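PDB 4PF8: TRAP-T family transporter, DctP (Periplasmic binding) subunit from Sulfitobacter sp. NAS-14.1, which binds beta-D-galacturonate and probably hands it, as the periplasmic solute-binding subunit of a TRAP transporter, to the membrane components for uptake. Local coordinates for residues G28-V33 with H40-F45; A44-V49 with M82-F87; R146-S151 with G176-M181; G204-P209 with Q228-P233. One frame throughout, in Å; residues are numbered along the deposited sequence.

Interaction 1. Residues G28-V33 with H40-F45; sequences GWNIHV and HGMEAF. With GTR (beta-D-galactopyranuronic acid), chain D.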
# COMPACT_ATOMS: atom_id res chain seq x y z
N GLY A 28 -5.68 2.93 16.80
CA GLY A 28 -5.58 2.66 15.38
C GLY A 28 -4.32 3.23 14.76
O GLY A 28 -3.88 4.32 15.13
N TRP A 29 -3.72 2.47 13.86
CA TRP A 29 -2.44 2.86 13.25
C TRP A 29 -2.63 3.38 11.84
O TRP A 29 -3.31 2.77 11.03
CB TRP A 29 -1.52 1.65 13.19
CG TRP A 29 -0.13 1.92 12.64
CD1 TRP A 29 0.98 2.27 13.35
CD2 TRP A 29 0.28 1.84 11.27
NE1 TRP A 29 2.07 2.43 12.51
CE2 TRP A 29 1.66 2.15 11.23
CE3 TRP A 29 -0.37 1.49 10.09
CZ2 TRP A 29 2.39 2.15 10.03
CZ3 TRP A 29 0.36 1.49 8.90
CH2 TRP A 29 1.72 1.80 8.89
N ASN A 30 -1.99 4.50 11.56
CA ASN A 30 -1.93 5.07 10.21
C ASN A 30 -0.52 5.57 9.99
O ASN A 30 0.03 6.25 10.84
CB ASN A 30 -2.90 6.24 10.15
CG ASN A 30 -3.02 6.87 8.76
OD1 ASN A 30 -2.70 6.27 7.73
ND2 ASN A 30 -3.54 8.06 8.74
N ILE A 31 0.05 5.26 8.82
CA ILE A 31 1.36 5.75 8.46
C ILE A 31 1.35 7.19 7.92
O ILE A 31 2.36 7.87 7.91
CB ILE A 31 2.01 4.81 7.42
CG1 ILE A 31 3.53 4.92 7.42
CG2 ILE A 31 1.43 5.03 6.03
CD1 ILE A 31 4.18 3.79 6.59
N HIS A 32 0.18 7.63 7.45
CA HIS A 32 0.09 8.89 6.71
C HIS A 32 -0.12 10.13 7.52
O HIS A 32 -0.50 10.07 8.69
CB HIS A 32 -1.04 8.75 5.71
CG HIS A 32 -0.72 7.80 4.62
ND1 HIS A 32 0.24 8.07 3.67
CD2 HIS A 32 -1.19 6.57 4.35
CE1 HIS A 32 0.32 7.04 2.84
NE2 HIS A 32 -0.53 6.12 3.24
N VAL A 33 0.15 11.29 6.90
CA VAL A 33 -0.18 12.57 7.50
C VAL A 33 -1.67 12.67 7.77
O VAL A 33 -2.45 11.95 7.16
CB VAL A 33 0.30 13.73 6.63
CG1 VAL A 33 1.83 13.65 6.47
CG2 VAL A 33 -0.42 13.73 5.28
N HIS A 40 -8.72 10.15 6.73
CA HIS A 40 -10.11 10.55 6.83
C HIS A 40 -11.00 9.33 6.85
O HIS A 40 -12.01 9.30 7.59
CB HIS A 40 -10.50 11.49 5.68
CG HIS A 40 -9.70 12.75 5.66
ND1 HIS A 40 -9.61 13.59 6.75
CD2 HIS A 40 -8.90 13.29 4.71
CE1 HIS A 40 -8.82 14.61 6.46
NE2 HIS A 40 -8.38 14.45 5.22
N GLY A 41 -10.64 8.31 6.08
CA GLY A 41 -11.38 7.07 6.11
C GLY A 41 -11.38 6.43 7.50
O GLY A 41 -12.42 5.97 7.99
N MSE A 42 -10.21 6.37 8.11
CA MSE A 42 -10.07 5.76 9.43
C MSE A 42 -10.79 6.54 10.50
O MSE A 42 -11.42 5.96 11.39
CB MSE A 42 -8.60 5.63 9.80
CG MSE A 42 -7.86 4.60 8.94
SE MSE A 42 -6.05 4.35 9.54
CE MSE A 42 -6.43 3.51 11.21
N GLU A 43 -10.72 7.86 10.41
CA GLU A 43 -11.43 8.67 11.40
C GLU A 43 -12.93 8.49 11.25
O GLU A 43 -13.64 8.47 12.24
CB GLU A 43 -11.02 10.14 11.30
CG GLU A 43 -9.55 10.36 11.66
CD GLU A 43 -9.29 10.75 13.10
OE1 GLU A 43 -10.19 10.56 13.96
OE2 GLU A 43 -8.17 11.24 13.36
N ALA A 44 -13.41 8.34 10.01
CA ALA A 44 -14.84 8.17 9.76
C ALA A 44 -15.30 6.84 10.32
O ALA A 44 -16.40 6.74 10.87
CB ALA A 44 -15.16 8.26 8.28
N PHE A 45 -14.46 5.82 10.16
CA PHE A 45 -14.71 4.50 10.72
C PHE A 45 -14.88 4.59 12.24
O PHE A 45 -15.88 4.14 12.79
CB PHE A 45 -13.55 3.56 10.37
CG PHE A 45 -13.55 2.28 11.16
CD1 PHE A 45 -14.46 1.28 10.88
CD2 PHE A 45 -12.62 2.07 12.17
CE1 PHE A 45 -14.47 0.10 11.61
CE2 PHE A 45 -12.62 0.88 12.89
CZ PHE A 45 -13.56 -0.10 12.62
C1 GTR D . 2.20 4.12 0.52
C2 GTR D . 1.33 3.27 1.37
C3 GTR D . 1.95 3.22 2.76
C4 GTR D . 3.35 2.63 2.71
C5 GTR D . 4.14 3.51 1.74
C6 GTR D . 5.55 2.95 1.54
O1 GTR D . 1.69 4.15 -0.85
O2 GTR D . 0.02 3.90 1.44
O3 GTR D . 1.14 2.31 3.54
O4 GTR D . 3.26 1.29 2.20
O5 GTR D . 3.49 3.59 0.46
O6A GTR D . 6.05 3.13 0.40
O6B GTR D . 6.16 2.49 2.53
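Met42, a selenomethionine here, reaches from helix 37-52 to the end of strand 26-29, where it touches Trp29 and Asn30 inside the beta-alpha-beta unit formed by strand 26-29, helix 37-52 and strand 59-62. Its chain runs extended to the selenium and then bends (chi3 68°), which turns the terminal methyl back over the strand; CE lies 3.2 Å from Trp29 O, with Gly28 C farther off at 4.1 Å. The selenium meets the aliphatic root of the next side chain, with SE 3.7 Å from Asn30 CB. No hydrogen bond crosses this buried contact. Asn30 holds CG anti to its own backbone N (chi1 -176°), where CG too lies near the selenium, more loosely than CB, while the polar ends of the amide go to other partners: OD1 accepts a weak bond from His32 N, and ND2 is hydrogen-bonded to Ser39 and His63. The chain then leaves the strand for the sugar pocket. There His32 NE2 donates to GTR O2 at 2.9 Å, with an N-H...O angle of 146°, the hydroxyl oxygen lying at the ring edge and in its plane. Ile31 CG2 sits over one face of this imidazole, 3.5 Å above the plane near the rim, and the ring also stacks with Tyr36. Replacing His32 by alanine is likely to leave O2 without this donor and Ile31 and Tyr36 without the ring they pack on. Ile31 also faces the sugar directly, its CG2 being 3.7 Å from GTR O3.

Interaction 2. Residues A44-V49 with M82-F87; sequences AFMEEV and MDFGVF
Helix 37-52 passes strand 84-88 with Met46 and Phe84 as the nearest pair, their CA atoms 9.6 Å apart, a spacing bridged entirely by side chains. Phe84 spans most of it. Its CG sits between the backbone N and the carbonyl carbon (chi1 68°), and the ring reaches the helix, where two successive residues receive it. Phe45 comes over one face of the Phe84 ring, with CE2 of Phe45 3.8 Å from CD2 of Phe84. The two ring planes are inclined at 56°, their centroids 5.5 Å apart, an oblique pairing. Met46, a selenomethionine, bends at chi2 (63°) to bring its selenium to the far end of the same ring, SE lying 3.7 Å from CZ of Phe84 in an oblique Met-aromatic contact. Phe84 thus joins helix 37-52 to the five-stranded sheet. Within the helix, Val49 CG2 rests over one face of Phe45, and Phe45 also packs on Met238 of strand 234-239 and on Ala257 and Ser261 of helix 248-282. With no hydrogen bond between the segments, the attraction is that of dispersion and of the polarisable selenium beside an aromatic ring, shielded from solvent on a buried surface.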
# COMPACT_ATOMS: atom_id res chain seq x y z
N ALA A 44 -13.41 8.34 10.01
CA ALA A 44 -14.84 8.17 9.76
C ALA A 44 -15.30 6.84 10.32
O ALA A 44 -16.40 6.74 10.87
CB ALA A 44 -15.16 8.26 8.28
N PHE A 45 -14.46 5.82 10.16
CA PHE A 45 -14.71 4.50 10.72
C PHE A 45 -14.88 4.59 12.24
O PHE A 45 -15.88 4.14 12.79
CB PHE A 45 -13.55 3.56 10.37
CG PHE A 45 -13.55 2.28 11.16
CD1 PHE A 45 -14.46 1.28 10.88
CD2 PHE A 45 -12.62 2.07 12.17
CE1 PHE A 45 -14.47 0.10 11.61
CE2 PHE A 45 -12.62 0.88 12.89
CZ PHE A 45 -13.56 -0.10 12.62
N MSE A 46 -13.90 5.18 12.91
CA MSE A 46 -13.91 5.24 14.36
C MSE A 46 -15.09 6.07 14.86
O MSE A 46 -15.76 5.70 15.82
CB MSE A 46 -12.60 5.84 14.87
CG MSE A 46 -12.37 5.68 16.36
SE MSE A 46 -12.23 3.79 16.88
CE MSE A 46 -13.93 3.62 17.81
N GLU A 47 -15.35 7.19 14.20
CA GLU A 47 -16.52 8.01 14.53
C GLU A 47 -17.82 7.22 14.43
O GLU A 47 -18.70 7.33 15.30
CB GLU A 47 -16.60 9.19 13.58
CG GLU A 47 -15.69 10.32 13.95
CD GLU A 47 -15.87 11.49 13.02
OE1 GLU A 47 -14.85 11.91 12.42
OE2 GLU A 47 -17.03 11.98 12.89
N GLU A 48 -17.96 6.43 13.38
CA GLU A 48 -19.20 5.68 13.19
C GLU A 48 -19.37 4.61 14.26
O GLU A 48 -20.46 4.43 14.78
CB GLU A 48 -19.30 5.06 11.80
CG GLU A 48 -20.63 4.32 11.60
CD GLU A 48 -20.83 3.75 10.20
OE1 GLU A 48 -21.61 2.77 10.06
OE2 GLU A 48 -20.25 4.27 9.23
N VAL A 49 -18.30 3.89 14.57
CA VAL A 49 -18.36 2.88 15.61
C VAL A 49 -18.77 3.53 16.93
O VAL A 49 -19.65 3.02 17.61
CB VAL A 49 -17.02 2.12 15.75
CG1 VAL A 49 -17.05 1.18 16.98
CG2 VAL A 49 -16.75 1.33 14.49
N MSE A 82 -2.31 -3.51 19.01
CA MSE A 82 -2.91 -2.47 18.20
C MSE A 82 -4.29 -3.00 17.83
O MSE A 82 -4.39 -4.17 17.46
CB MSE A 82 -2.12 -2.25 16.91
CG MSE A 82 -2.66 -1.15 16.06
SE MSE A 82 -2.22 0.57 16.83
CE MSE A 82 -0.32 0.44 16.54
N ASP A 83 -5.34 -2.19 17.92
CA ASP A 83 -6.67 -2.72 17.65
C ASP A 83 -7.09 -2.68 16.20
O ASP A 83 -7.77 -3.58 15.73
CB ASP A 83 -7.71 -1.97 18.49
CG ASP A 83 -7.41 -2.09 19.96
OD1 ASP A 83 -7.56 -3.22 20.48
OD2 ASP A 83 -6.96 -1.09 20.57
N PHE A 84 -6.73 -1.61 15.51
CA PHE A 84 -7.06 -1.49 14.09
C PHE A 84 -6.01 -0.70 13.35
O PHE A 84 -5.16 -0.06 13.94
CB PHE A 84 -8.48 -0.92 13.87
CG PHE A 84 -8.67 0.53 14.27
CD1 PHE A 84 -8.74 0.91 15.61
CD2 PHE A 84 -8.87 1.50 13.30
CE1 PHE A 84 -8.94 2.24 15.97
CE2 PHE A 84 -9.08 2.83 13.66
CZ PHE A 84 -9.13 3.19 15.01
N GLY A 85 -6.08 -0.77 12.02
CA GLY A 85 -5.13 -0.04 11.21
C GLY A 85 -5.49 -0.10 9.76
O GLY A 85 -6.35 -0.89 9.38
N VAL A 86 -4.88 0.74 8.96
CA VAL A 86 -4.88 0.54 7.52
C VAL A 86 -3.45 0.25 7.13
O VAL A 86 -2.55 1.06 7.38
CB VAL A 86 -5.40 1.74 6.74
CG1 VAL A 86 -5.17 1.55 5.24
CG2 VAL A 86 -6.89 1.94 7.01
N PHE A 87 -3.26 -0.92 6.54
CA PHE A 87 -1.95 -1.40 6.14
C PHE A 87 -1.89 -1.65 4.64
O PHE A 87 -2.79 -2.29 4.08
CB PHE A 87 -1.62 -2.74 6.81
CG PHE A 87 -1.63 -2.73 8.31
CD1 PHE A 87 -0.84 -1.87 9.03
CD2 PHE A 87 -2.36 -3.67 9.00
CE1 PHE A 87 -0.84 -1.87 10.40
CE2 PHE A 87 -2.34 -3.70 10.40
CZ PHE A 87 -1.59 -2.77 11.09

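Interaction 3. Residues R146-S151 with G176-M181; sequences RSFYNS and GMIESM. With GTR (beta-D-galactopyranuronic acid), chain D.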
# COMPACT_ATOMS: atom_id res chain seq x y z
N ARG A 146 1.84 2.78 -8.16
CA ARG A 146 3.13 3.32 -7.77
C ARG A 146 4.01 3.55 -8.98
O ARG A 146 4.05 2.70 -9.87
CB ARG A 146 3.81 2.36 -6.80
CG ARG A 146 2.98 2.09 -5.55
CD ARG A 146 3.58 0.97 -4.69
NE ARG A 146 4.83 1.32 -4.02
CZ ARG A 146 4.93 1.82 -2.79
NH1 ARG A 146 3.86 2.06 -2.06
NH2 ARG A 146 6.12 2.05 -2.26
N SER A 147 4.70 4.69 -8.99
CA SER A 147 5.59 5.06 -10.09
C SER A 147 6.91 5.59 -9.53
O SER A 147 6.96 6.07 -8.40
CB SER A 147 4.95 6.15 -10.96
OG SER A 147 3.83 5.62 -11.65
N PHE A 148 7.97 5.48 -10.33
CA PHE A 148 9.29 5.92 -9.87
C PHE A 148 9.44 7.42 -9.79
O PHE A 148 9.00 8.14 -10.69
CB PHE A 148 10.38 5.38 -10.81
CG PHE A 148 10.62 3.90 -10.66
CD1 PHE A 148 11.23 3.40 -9.53
CD2 PHE A 148 10.23 3.02 -11.66
CE1 PHE A 148 11.43 2.03 -9.38
CE2 PHE A 148 10.43 1.67 -11.52
CZ PHE A 148 11.04 1.17 -10.38
N TYR A 149 10.13 7.88 -8.75
CA TYR A 149 10.62 9.24 -8.71
C TYR A 149 12.07 9.24 -8.30
O TYR A 149 12.50 8.39 -7.53
CB TYR A 149 9.79 10.13 -7.78
CG TYR A 149 9.45 9.57 -6.42
CD1 TYR A 149 10.27 9.82 -5.32
CD2 TYR A 149 8.29 8.85 -6.22
CE1 TYR A 149 9.93 9.38 -4.07
CE2 TYR A 149 7.95 8.39 -4.99
CZ TYR A 149 8.75 8.65 -3.92
OH TYR A 149 8.37 8.22 -2.65
N ASN A 150 12.83 10.18 -8.83
CA ASN A 150 14.23 10.27 -8.47
C ASN A 150 14.80 11.66 -8.70
O ASN A 150 14.15 12.51 -9.29
CB ASN A 150 15.04 9.18 -9.19
CG ASN A 150 15.33 9.51 -10.63
OD1 ASN A 150 16.40 10.03 -10.96
ND2 ASN A 150 14.39 9.19 -11.52
N SER A 151 16.01 11.88 -8.21
CA SER A 151 16.67 13.19 -8.31
C SER A 151 17.70 13.28 -9.41
O SER A 151 18.38 14.29 -9.53
CB SER A 151 17.35 13.50 -6.98
OG SER A 151 18.34 12.53 -6.68
N GLY A 176 13.87 -7.72 -5.76
CA GLY A 176 13.99 -8.42 -7.03
C GLY A 176 13.56 -7.56 -8.20
O GLY A 176 14.15 -7.60 -9.28
N MSE A 177 12.52 -6.77 -8.01
CA MSE A 177 12.02 -5.87 -9.04
C MSE A 177 13.09 -4.87 -9.48
O MSE A 177 13.32 -4.67 -10.67
CB MSE A 177 10.79 -5.15 -8.50
CG MSE A 177 10.31 -3.97 -9.29
SE MSE A 177 8.67 -3.32 -8.44
CE MSE A 177 7.99 -5.05 -8.07
N ILE A 178 13.73 -4.23 -8.51
CA ILE A 178 14.75 -3.23 -8.80
C ILE A 178 15.99 -3.89 -9.41
O ILE A 178 16.57 -3.38 -10.38
CB ILE A 178 15.12 -2.45 -7.52
CG1 ILE A 178 13.92 -1.70 -6.98
CG2 ILE A 178 16.23 -1.47 -7.78
CD1 ILE A 178 13.28 -0.81 -7.95
N GLU A 179 16.40 -5.02 -8.85
CA GLU A 179 17.58 -5.73 -9.36
C GLU A 179 17.37 -6.20 -10.80
O GLU A 179 18.32 -6.24 -11.61
CB GLU A 179 17.92 -6.92 -8.44
CG GLU A 179 18.49 -6.46 -7.12
CD GLU A 179 18.97 -7.60 -6.22
OE1 GLU A 179 19.61 -7.28 -5.20
OE2 GLU A 179 18.69 -8.79 -6.53
N SER A 180 16.15 -6.58 -11.14
CA SER A 180 15.87 -7.07 -12.48
C SER A 180 16.05 -5.95 -13.50
O SER A 180 16.20 -6.22 -14.70
CB SER A 180 14.45 -7.62 -12.55
OG SER A 180 14.36 -8.85 -11.83
N MSE A 181 16.06 -4.70 -13.05
CA MSE A 181 16.36 -3.59 -13.97
C MSE A 181 17.73 -3.01 -13.75
O MSE A 181 18.07 -1.96 -14.30
CB MSE A 181 15.30 -2.51 -13.84
CG MSE A 181 13.93 -3.00 -14.29
SE MSE A 181 12.63 -1.61 -14.14
CE MSE A 181 12.52 -1.48 -12.28
C1 GTR D . 2.20 4.12 0.52
C2 GTR D . 1.33 3.27 1.37
C3 GTR D . 1.95 3.22 2.76
C4 GTR D . 3.35 2.63 2.71
C5 GTR D . 4.14 3.51 1.74
C6 GTR D . 5.55 2.95 1.54
O1 GTR D . 1.69 4.15 -0.85
O2 GTR D . 0.02 3.90 1.44
O3 GTR D . 1.14 2.31 3.54
O4 GTR D . 3.26 1.29 2.20
O5 GTR D . 3.49 3.59 0.46
O6A GTR D . 6.05 3.13 0.40
O6B GTR D . 6.16 2.49 2.53
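Strand 146-150, which packs through Phe148 on Ile178 near the end of helix 172-179 and on Met181 just past it, begins its work at Arg146 in the sugar pocket. A bend at chi3 (69°) swings this guanidinium onto the galacturonate: NH2 donates to GTR O6A at 2.9 Å, nearly straight at 172°, and NH1 donates to the ring oxygen, GTR O5, at 3.0 Å. NE, the remaining nitrogen, forms a salt bridge to Glu206 OE2. A leucine at Arg146 is likely to leave the sugar carboxylate without this charged partner and Glu206 without its counter-charge. Ser147 OG is bonded to Gln228 N. The strand is the second of four in the mixed sheet of one lobe of this family 7 solute-binding protein, flanked by strands 204-207 and 223-230. On the helix side comes Phe148. Ile178 approaches its ring at the edge, near the plane, with CD1 of Ile178 3.7 Å from CE1 of Phe148. Met181, a selenomethionine bent at chi3 (-69°), and Phe148 point at each other from opposite directions, CE of Met181 meeting the ring obliquely, 3.6 Å from CZ of Phe148. The chain between these two is held by Gly176 O, which accepts from Ser180 N and Ser180 OG on opposite faces of the carbonyl plane. Beyond, Tyr149 OH is bonded to His217, and the Asn150 amide bonds Val152 N and Lys153 O just past the strand.

Interaction 4. Residues G204-P209 with Q228-P233; sequences GAENNP and QHLIIP. With GTR (beta-D-galactopyranuronic acid), chain D.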
# COMPACT_ATOMS: atom_id res chain seq x y z
N GLY A 204 16.21 7.77 -5.30
CA GLY A 204 14.77 7.84 -5.46
C GLY A 204 14.06 6.68 -4.83
O GLY A 204 14.61 5.90 -4.04
N ALA A 205 12.79 6.58 -5.20
CA ALA A 205 11.89 5.61 -4.63
C ALA A 205 10.72 5.46 -5.59
O ALA A 205 10.79 5.88 -6.74
CB ALA A 205 11.43 6.11 -3.22
N GLU A 206 9.62 4.85 -5.14
CA GLU A 206 8.45 4.72 -6.02
C GLU A 206 7.19 4.74 -5.16
O GLU A 206 7.17 4.21 -4.06
CB GLU A 206 8.52 3.45 -6.86
CG GLU A 206 9.07 2.24 -6.16
CD GLU A 206 8.02 1.50 -5.38
OE1 GLU A 206 8.26 1.22 -4.16
OE2 GLU A 206 6.95 1.20 -5.96
N ASN A 207 6.17 5.41 -5.66
CA ASN A 207 4.93 5.56 -4.93
C ASN A 207 3.87 6.22 -5.77
O ASN A 207 4.14 6.67 -6.87
CB ASN A 207 5.13 6.31 -3.61
CG ASN A 207 4.41 5.64 -2.48
OD1 ASN A 207 3.20 5.41 -2.58
ND2 ASN A 207 5.14 5.30 -1.41
N ASN A 208 2.65 6.25 -5.23
CA ASN A 208 1.53 6.92 -5.86
C ASN A 208 1.64 8.44 -5.66
O ASN A 208 2.50 8.93 -4.90
CB ASN A 208 0.20 6.36 -5.30
CG ASN A 208 0.11 6.48 -3.77
OD1 ASN A 208 0.41 7.54 -3.22
ND2 ASN A 208 -0.33 5.42 -3.10
N PRO A 209 0.83 9.20 -6.40
CA PRO A 209 1.06 10.65 -6.35
C PRO A 209 0.77 11.27 -4.98
O PRO A 209 1.56 12.10 -4.52
CB PRO A 209 0.14 11.18 -7.47
CG PRO A 209 0.07 10.01 -8.44
CD PRO A 209 0.00 8.80 -7.56
N GLN A 228 3.78 3.13 -13.21
CA GLN A 228 2.58 2.49 -12.70
C GLN A 228 2.77 0.98 -12.56
O GLN A 228 1.90 0.19 -12.94
CB GLN A 228 1.39 2.86 -13.56
CG GLN A 228 1.20 4.38 -13.56
CD GLN A 228 0.17 4.87 -14.58
OE1 GLN A 228 0.11 4.39 -15.71
NE2 GLN A 228 -0.62 5.85 -14.18
N HIS A 229 3.90 0.59 -11.98
CA HIS A 229 4.38 -0.78 -12.05
C HIS A 229 3.80 -1.65 -10.94
O HIS A 229 3.93 -2.87 -11.00
CB HIS A 229 5.90 -0.78 -11.98
CG HIS A 229 6.43 0.02 -10.84
ND1 HIS A 229 6.91 1.30 -10.99
CD2 HIS A 229 6.51 -0.25 -9.52
CE1 HIS A 229 7.28 1.78 -9.82
NE2 HIS A 229 7.02 0.86 -8.90
N LEU A 230 3.18 -1.04 -9.94
CA LEU A 230 2.59 -1.80 -8.84
C LEU A 230 1.26 -1.13 -8.50
O LEU A 230 1.15 0.10 -8.54
CB LEU A 230 3.45 -1.80 -7.58
CG LEU A 230 4.70 -2.69 -7.59
CD1 LEU A 230 5.64 -2.21 -6.50
CD2 LEU A 230 4.28 -4.12 -7.41
N ILE A 231 0.28 -1.96 -8.18
CA ILE A 231 -1.01 -1.50 -7.67
C ILE A 231 -1.24 -2.35 -6.43
O ILE A 231 -1.51 -3.55 -6.54
CB ILE A 231 -2.14 -1.71 -8.67
CG1 ILE A 231 -1.96 -0.78 -9.89
CG2 ILE A 231 -3.50 -1.52 -8.02
CD1 ILE A 231 -2.84 -1.15 -11.08
N ILE A 232 -1.08 -1.73 -5.27
CA ILE A 232 -1.04 -2.47 -4.02
C ILE A 232 -2.21 -2.04 -3.14
O ILE A 232 -2.23 -0.92 -2.66
CB ILE A 232 0.31 -2.32 -3.29
CG1 ILE A 232 1.45 -2.77 -4.21
CG2 ILE A 232 0.33 -3.14 -2.02
CD1 ILE A 232 2.74 -2.80 -3.58
N PRO A 233 -3.20 -2.92 -2.98
CA PRO A 233 -4.34 -2.55 -2.13
C PRO A 233 -3.93 -2.39 -0.70
O PRO A 233 -2.90 -2.93 -0.30
CB PRO A 233 -5.28 -3.76 -2.25
CG PRO A 233 -4.76 -4.56 -3.40
CD PRO A 233 -3.31 -4.29 -3.49
C1 GTR D . 2.20 4.12 0.52
C2 GTR D . 1.33 3.27 1.37
C3 GTR D . 1.95 3.22 2.76
C4 GTR D . 3.35 2.63 2.71
C5 GTR D . 4.14 3.51 1.74
C6 GTR D . 5.55 2.95 1.54
O1 GTR D . 1.69 4.15 -0.85
O2 GTR D . 0.02 3.90 1.44
O3 GTR D . 1.14 2.31 3.54
O4 GTR D . 3.26 1.29 2.20
O5 GTR D . 3.49 3.59 0.46
O6A GTR D . 6.05 3.13 0.40
O6B GTR D . 6.16 2.49 2.53
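Between 204-209 and 228-233 the nearest CA atoms are those of Glu206 and His229, yet they are 9.1 Å apart, because strand 146-150 runs between the two in the sheet. The side chains bridge that gap. Glu206 is bent, with CG between the backbone N and the carbonyl carbon (chi1 39°) and a further bend at chi2, so that CB as well as the carboxylate faces the imidazole: CB is 3.6 Å from His229 CE1. His229 NE2 donates to Glu206 OE2 at 3.0 Å and 165°, close to the ring plane, on the anti side of OE2 and tilted 23° from the carboxylate plane. His229 ND1 is engaged by Thr227, and OE2 is shared between the imidazole and Arg146. Leu230 CD1 packs 3.7 Å from Glu206 OE2. This mixed sheet, in one lobe of the two-lobed binding-protein fold, carries sugar-binding residues where strand 204-207 ends. Asn207, whose CB points away from 228-233, addresses the ligand with both ends of its amide: OD1 accepts from GTR O1 at 2.6 Å, and ND2 donates to GTR O5 at 3.0 Å. The same OD1 takes a backbone bond from Asn208 N, in the carbonyl plane on a lone pair, which fixes the amide's rotation. Asn208 is the N-cap of helix 209-214, its OD1 bonded to Ser211 N; its ND2, bonded to Ala143 O, lies 3.3 Å from GTR O1.

From the N terminus, interaction 1 closes a short turn between strand 26-29 and helix 37-52. Interaction 2 starts where it ends, sharing Ala44 and Phe45, and carries the same helix on to strand 84-88, the neighbour of 26-29 in the sheet. Interactions 3 and 4 follow in series, each closing its own later loop; none nests or crosses. Interaction 3 packs helix 172-179 on the second mixed sheet, and interaction 4 links two of its strands; they touch, with backbone bonding between Arg146 and Leu230. The centres of interactions 1 and 3 are about 28 Å apart, on opposite sides of the chain's centre, but interactions 1, 3 and 4 all reach the galacturonate, which joins the two halves.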